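Local coordinates for formyltransferase (Francisella tularensis subsp. tularensis, PDB 4NV1), which is a formyltransferase-family protein with an N-terminal domain built on a mixed beta sheet and a C-terminal dimerization domain, at residues 221-226 with 233-238. Residues are numbered along the deposited sequence; the frame is centred on the assembly and turned at random.
Sequences KNSYFI and VFVALE. With 0FX (dTDP-4-amino-4,6-dideoxyglucose), chain I.
Phe234 is held between Lys221 over one face and the edge of the Tyr224 ring at the other, an aliphatic and an aromatic neighbour sharing one phenyl group. Lys221 CB stands over the ring centre, 3.9 Å from the Phe234 centroid and 7° off the normal, while a bend at chi2 leads CD across to Phe234 CD2. The Tyr224 ring turns its edge toward the face of Phe234 in an offset edge-to-face pair, planes at 74°. Behind this cluster, the peptide groups join the strands. Phe225 and Val233 form an antiparallel hydrogen-bonded pair: Val233 N reaches Phe225 O at 2.8 Å, nearly straight, and Phe225 N returns a bond to Val233 O at 2.9 Å. Val235 N reaches Ser223 O at 3.0 Å from above the carbonyl plane. On the sheet face opposite Phe234, with chi1 of Phe225 at 61°, CG sits between backbone N and carbonyl carbon, and the ring lies beside Val233 with one face over Val233 CB, which is 3.8 Å from the centroid and offset toward the rim. Asn222, on the same segment, grips the base of dTDP-4-amino-4,6-dideoxyglucose twice, OD1 accepting from N31 at 2.9 Å and ND2 donating to O21, while Met215 O also holds ND2. A strand of the second subunit pairs antiparallel with 233-238 and carries the sheet across the interface. The arrangement is a beta hairpin of the C-terminal dimerization domain, with Asn222 part of the ligand pocket.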
ATOM      1  N   LYS A 221       6.666  -0.547 -10.640  1.00 27.19           N
ATOM      2  CA  LYS A 221       5.265  -0.376 -10.929  1.00 32.65           C
ATOM      3  C   LYS A 221       4.836  -1.545 -11.780  1.00 27.95           C
ATOM      4  O   LYS A 221       5.297  -1.588 -12.894  1.00 30.15           O
ATOM      5  CB  LYS A 221       5.042   0.921 -11.731  1.00 37.78           C
ATOM      6  CG  LYS A 221       5.488   2.158 -10.981  1.00 46.96           C
ATOM      7  CD  LYS A 221       4.534   3.330 -11.190  1.00 51.69           C
ATOM      8  CE  LYS A 221       5.128   4.611 -10.623  1.00 58.93           C
ATOM      9  NZ  LYS A 221       5.768   4.386  -9.293  1.00 59.07           N
ATOM     10  N   ASN A 222       3.945  -2.415 -11.275  1.00 26.23           N
ATOM     11  CA  ASN A 222       3.563  -3.658 -11.925  1.00 25.71           C
ATOM     12  C   ASN A 222       2.116  -3.826 -12.308  1.00 26.82           C
ATOM     13  O   ASN A 222       1.788  -3.811 -13.501  1.00 29.67           O
ATOM     14  CB  ASN A 222       4.032  -4.879 -11.086  1.00 21.25           C
ATOM     15  CG  ASN A 222       5.530  -4.904 -10.896  1.00 23.03           C
ATOM     16  OD1 ASN A 222       6.291  -4.485 -11.803  1.00 27.06           O
ATOM     17  ND2 ASN A 222       5.989  -5.297  -9.714  1.00 19.14           N
ATOM     18  N   SER A 223       1.238  -4.113 -11.339  1.00 28.97           N
ATOM     19  CA  SER A 223      -0.155  -4.328 -11.677  1.00 29.09           C
ATOM     20  C   SER A 223      -0.875  -3.025 -11.945  1.00 27.89           C
ATOM     21  O   SER A 223      -0.570  -2.022 -11.319  1.00 27.58           O
ATOM     22  CB  SER A 223      -0.898  -5.135 -10.611  1.00 32.40           C
ATOM     23  OG  SER A 223      -0.589  -4.526  -9.391  1.00 39.55           O
ATOM     24  N   TYR A 224      -1.870  -3.076 -12.828  1.00 31.29           N
ATOM     25  CA  TYR A 224      -2.607  -1.858 -13.150  1.00 35.25           C
ATOM     26  C   TYR A 224      -4.011  -2.163 -13.584  1.00 32.94           C
ATOM     27  O   TYR A 224      -4.344  -3.319 -13.861  1.00 31.12           O
ATOM     28  CB  TYR A 224      -1.835  -0.998 -14.173  1.00 35.41           C
ATOM     29  CG  TYR A 224      -1.770  -1.610 -15.539  1.00 36.96           C
ATOM     30  CD1 TYR A 224      -0.704  -2.422 -15.901  1.00 39.40           C
ATOM     31  CD2 TYR A 224      -2.803  -1.447 -16.443  1.00 34.77           C
ATOM     32  CE1 TYR A 224      -0.664  -3.045 -17.140  1.00 37.73           C
ATOM     33  CE2 TYR A 224      -2.772  -2.060 -17.679  1.00 42.26           C
ATOM     34  CZ  TYR A 224      -1.688  -2.848 -18.022  1.00 44.36           C
ATOM     35  OH  TYR A 224      -1.629  -3.408 -19.259  1.00 45.27           O
ATOM     36  N   PHE A 225      -4.876  -1.147 -13.476  1.00 32.91           N
ATOM     37  CA  PHE A 225      -6.143  -1.192 -14.204  1.00 32.93           C
ATOM     38  C   PHE A 225      -6.318   0.024 -15.111  1.00 32.65           C
ATOM     39  O   PHE A 225      -5.706   1.080 -14.919  1.00 34.65           O
ATOM     40  CB  PHE A 225      -7.383  -1.383 -13.308  1.00 34.56           C
ATOM     41  CG  PHE A 225      -7.614  -0.300 -12.279  1.00 32.24           C
ATOM     42  CD1 PHE A 225      -7.228  -0.489 -10.958  1.00 31.10           C
ATOM     43  CD2 PHE A 225      -8.255   0.868 -12.619  1.00 31.22           C
ATOM     44  CE1 PHE A 225      -7.407   0.479 -10.002  1.00 31.95           C
ATOM     45  CE2 PHE A 225      -8.496   1.828 -11.659  1.00 34.70           C
ATOM     46  CZ  PHE A 225      -8.061   1.655 -10.349  1.00 37.09           C
ATOM     47  N   ILE A 226      -7.190  -0.160 -16.094  1.00 36.38           N
ATOM     48  CA  ILE A 226      -7.595   0.944 -16.963  1.00 41.05           C
ATOM     49  C   ILE A 226      -9.045   1.268 -16.584  1.00 37.36           C
ATOM     50  O   ILE A 226      -9.894   0.380 -16.637  1.00 48.38           O
ATOM     51  CB  ILE A 226      -7.472   0.570 -18.451  1.00 36.38           C
ATOM     52  CG1 ILE A 226      -6.075   0.040 -18.788  1.00 32.69           C
ATOM     53  CG2 ILE A 226      -7.865   1.758 -19.325  1.00 35.38           C
ATOM     54  CD1 ILE A 226      -4.992   1.097 -18.726  1.00 44.74           C
ATOM     55  N   VAL A 233      -4.161   3.152 -13.814  1.00 36.88           N
ATOM     56  CA  VAL A 233      -3.830   3.264 -12.380  1.00 31.59           C
ATOM     57  C   VAL A 233      -3.003   2.064 -11.908  1.00 31.12           C
ATOM     58  O   VAL A 233      -3.495   0.937 -12.000  1.00 26.03           O
ATOM     59  CB  VAL A 233      -5.139   3.280 -11.555  1.00 31.83           C
ATOM     60  CG1 VAL A 233      -4.853   3.698 -10.124  1.00 33.31           C
ATOM     61  CG2 VAL A 233      -6.151   4.228 -12.188  1.00 35.17           C
ATOM     62  N   PHE A 234      -1.785   2.286 -11.423  1.00 26.83           N
ATOM     63  CA  PHE A 234      -1.014   1.186 -10.843  1.00 31.97           C
ATOM     64  C   PHE A 234      -1.399   0.979  -9.378  1.00 31.36           C
ATOM     65  O   PHE A 234      -1.743   1.918  -8.660  1.00 27.70           O
ATOM     66  CB  PHE A 234       0.488   1.401 -10.901  1.00 32.87           C
ATOM     67  CG  PHE A 234       1.060   1.328 -12.280  1.00 40.67           C
ATOM     68  CD1 PHE A 234       1.350   0.104 -12.858  1.00 41.64           C
ATOM     69  CD2 PHE A 234       1.377   2.488 -12.977  1.00 42.22           C
ATOM     70  CE1 PHE A 234       1.905   0.022 -14.125  1.00 43.60           C
ATOM     71  CE2 PHE A 234       1.929   2.420 -14.245  1.00 43.11           C
ATOM     72  CZ  PHE A 234       2.202   1.183 -14.817  1.00 48.97           C
ATOM     73  N   VAL A 235      -1.343  -0.273  -8.948  1.00 29.12           N
ATOM     74  CA  VAL A 235      -1.788  -0.606  -7.631  1.00 27.67           C
ATOM     75  C   VAL A 235      -0.664  -1.350  -6.968  1.00 26.77           C
ATOM     76  O   VAL A 235      -0.022  -2.116  -7.643  1.00 35.62           O
ATOM     77  CB  VAL A 235      -3.067  -1.439  -7.727  1.00 34.16           C
ATOM     78  CG1 VAL A 235      -4.084  -0.733  -8.588  1.00 32.10           C
ATOM     79  CG2 VAL A 235      -2.834  -2.806  -8.356  1.00 36.01           C
ATOM     80  N   ALA A 236      -0.472  -1.175  -5.667  1.00 24.24           N
ATOM     81  CA  ALA A 236       0.509  -1.874  -4.842  1.00 25.60           C
ATOM     82  C   ALA A 236      -0.147  -2.132  -3.521  1.00 26.54           C
ATOM     83  O   ALA A 236      -0.961  -1.310  -3.085  1.00 29.99           O
ATOM     84  CB  ALA A 236       1.765  -1.046  -4.559  1.00 23.50           C
ATOM     85  N   LEU A 237       0.242  -3.186  -2.822  1.00 21.77           N
ATOM     86  CA  LEU A 237      -0.396  -3.417  -1.535  1.00 21.96           C
ATOM     87  C   LEU A 237       0.556  -3.301  -0.379  1.00 23.82           C
ATOM     88  O   LEU A 237       1.720  -3.636  -0.534  1.00 36.85           O
ATOM     89  CB  LEU A 237      -0.979  -4.811  -1.576  1.00 26.67           C
ATOM     90  CG  LEU A 237      -1.868  -5.206  -0.396  1.00 28.51           C
ATOM     91  CD1 LEU A 237      -3.210  -4.513  -0.521  1.00 28.90           C
ATOM     92  CD2 LEU A 237      -2.073  -6.706  -0.440  1.00 27.50           C
ATOM     93  N   GLU A 238       0.126  -2.791   0.760  1.00 17.83           N
ATOM     94  CA  GLU A 238       0.970  -2.734   1.917  1.00 21.02           C
ATOM     95  C   GLU A 238       0.376  -3.622   2.978  1.00 20.35           C
ATOM     96  O   GLU A 238      -0.851  -3.598   3.212  1.00 21.44           O
ATOM     97  CB  GLU A 238       0.987  -1.346   2.553  1.00 25.73           C
ATOM     98  CG  GLU A 238       1.382  -0.168   1.692  1.00 34.85           C
ATOM     99  CD  GLU A 238       1.063   1.145   2.429  1.00 47.62           C
ATOM    100  OE1 GLU A 238       1.335   1.194   3.655  1.00 54.54           O
ATOM    101  OE2 GLU A 238       0.500   2.091   1.828  1.00 49.35           O
TER
HETATM  102  O4P 0FX I 301      17.028 -10.715 -10.353  1.00 41.81           O
HETATM  103  P2  0FX I 301      17.831  -9.459 -10.777  1.00 55.85           P
HETATM  104  O3P 0FX I 301      18.761  -8.633  -9.915  1.00 35.25           O
HETATM  105  O1G 0FX I 301      18.014  -9.383 -12.355  1.00 45.36           O
HETATM  106  C1G 0FX I 301      18.845 -10.291 -13.039  1.00 46.91           C
HETATM  107  C2G 0FX I 301      18.578  -9.858 -14.472  1.00 49.22           C
HETATM  108  O2G 0FX I 301      18.539  -8.433 -14.595  1.00 44.56           O
HETATM  109  C3G 0FX I 301      17.265 -10.414 -14.987  1.00 48.44           C
HETATM  110  O3G 0FX I 301      17.303 -10.069 -16.388  1.00 50.82           O
HETATM  111  C4G 0FX I 301      17.220 -11.925 -14.686  1.00 52.10           C
HETATM  112  N4A 0FX I 301      16.038 -12.576 -15.232  1.00 54.40           N
HETATM  113  C5G 0FX I 301      17.333 -12.238 -13.189  1.00 45.83           C
HETATM  114  C6G 0FX I 301      17.346 -13.739 -12.928  1.00 43.95           C
HETATM  115  O5G 0FX I 301      18.557 -11.661 -12.731  1.00 45.95           O
HETATM  116  OPP 0FX I 301      17.068  -8.062 -10.855  1.00 45.11           O
HETATM  117  P   0FX I 301      15.671  -7.569 -11.412  1.00 43.28           P
HETATM  118  O1P 0FX I 301      15.550  -7.452 -12.917  1.00 34.81           O
HETATM  119  O2P 0FX I 301      15.636  -6.451 -10.377  1.00 46.85           O
HETATM  120  O5  0FX I 301      14.486  -8.497 -10.829  1.00 41.60           O
HETATM  121  C5  0FX I 301      14.414  -8.656  -9.407  1.00 30.75           C
HETATM  122  C4  0FX I 301      12.978  -8.714  -8.917  1.00 26.03           C
HETATM  123  O4  0FX I 301      12.411  -7.418  -8.970  1.00 25.34           O
HETATM  124  C3  0FX I 301      12.040  -9.577  -9.705  1.00 26.70           C
HETATM  125  O3  0FX I 301      11.937 -10.910  -9.181  1.00 26.12           O
HETATM  126  C2  0FX I 301      10.676  -8.935  -9.446  1.00 26.83           C
HETATM  127  C1  0FX I 301      11.036  -7.459  -9.277  1.00 25.44           C
HETATM  128  N11 0FX I 301      10.641  -6.716 -10.479  1.00 28.03           N
HETATM  129  C61 0FX I 301      11.528  -6.551 -11.485  1.00 30.21           C
HETATM  130  C51 0FX I 301      11.153  -5.871 -12.624  1.00 30.77           C
HETATM  131  C5A 0FX I 301      12.031  -5.658 -13.840  1.00 35.97           C
HETATM  132  C21 0FX I 301       9.398  -6.201 -10.555  1.00 28.21           C
HETATM  133  O21 0FX I 301       8.507  -6.310  -9.548  1.00 28.08           O
HETATM  134  N31 0FX I 301       8.995  -5.483 -11.609  1.00 29.04           N
HETATM  135  C41 0FX I 301       9.888  -5.337 -12.611  1.00 32.33           C
HETATM  136  O41 0FX I 301       9.565  -4.689 -13.725  1.00 27.87           O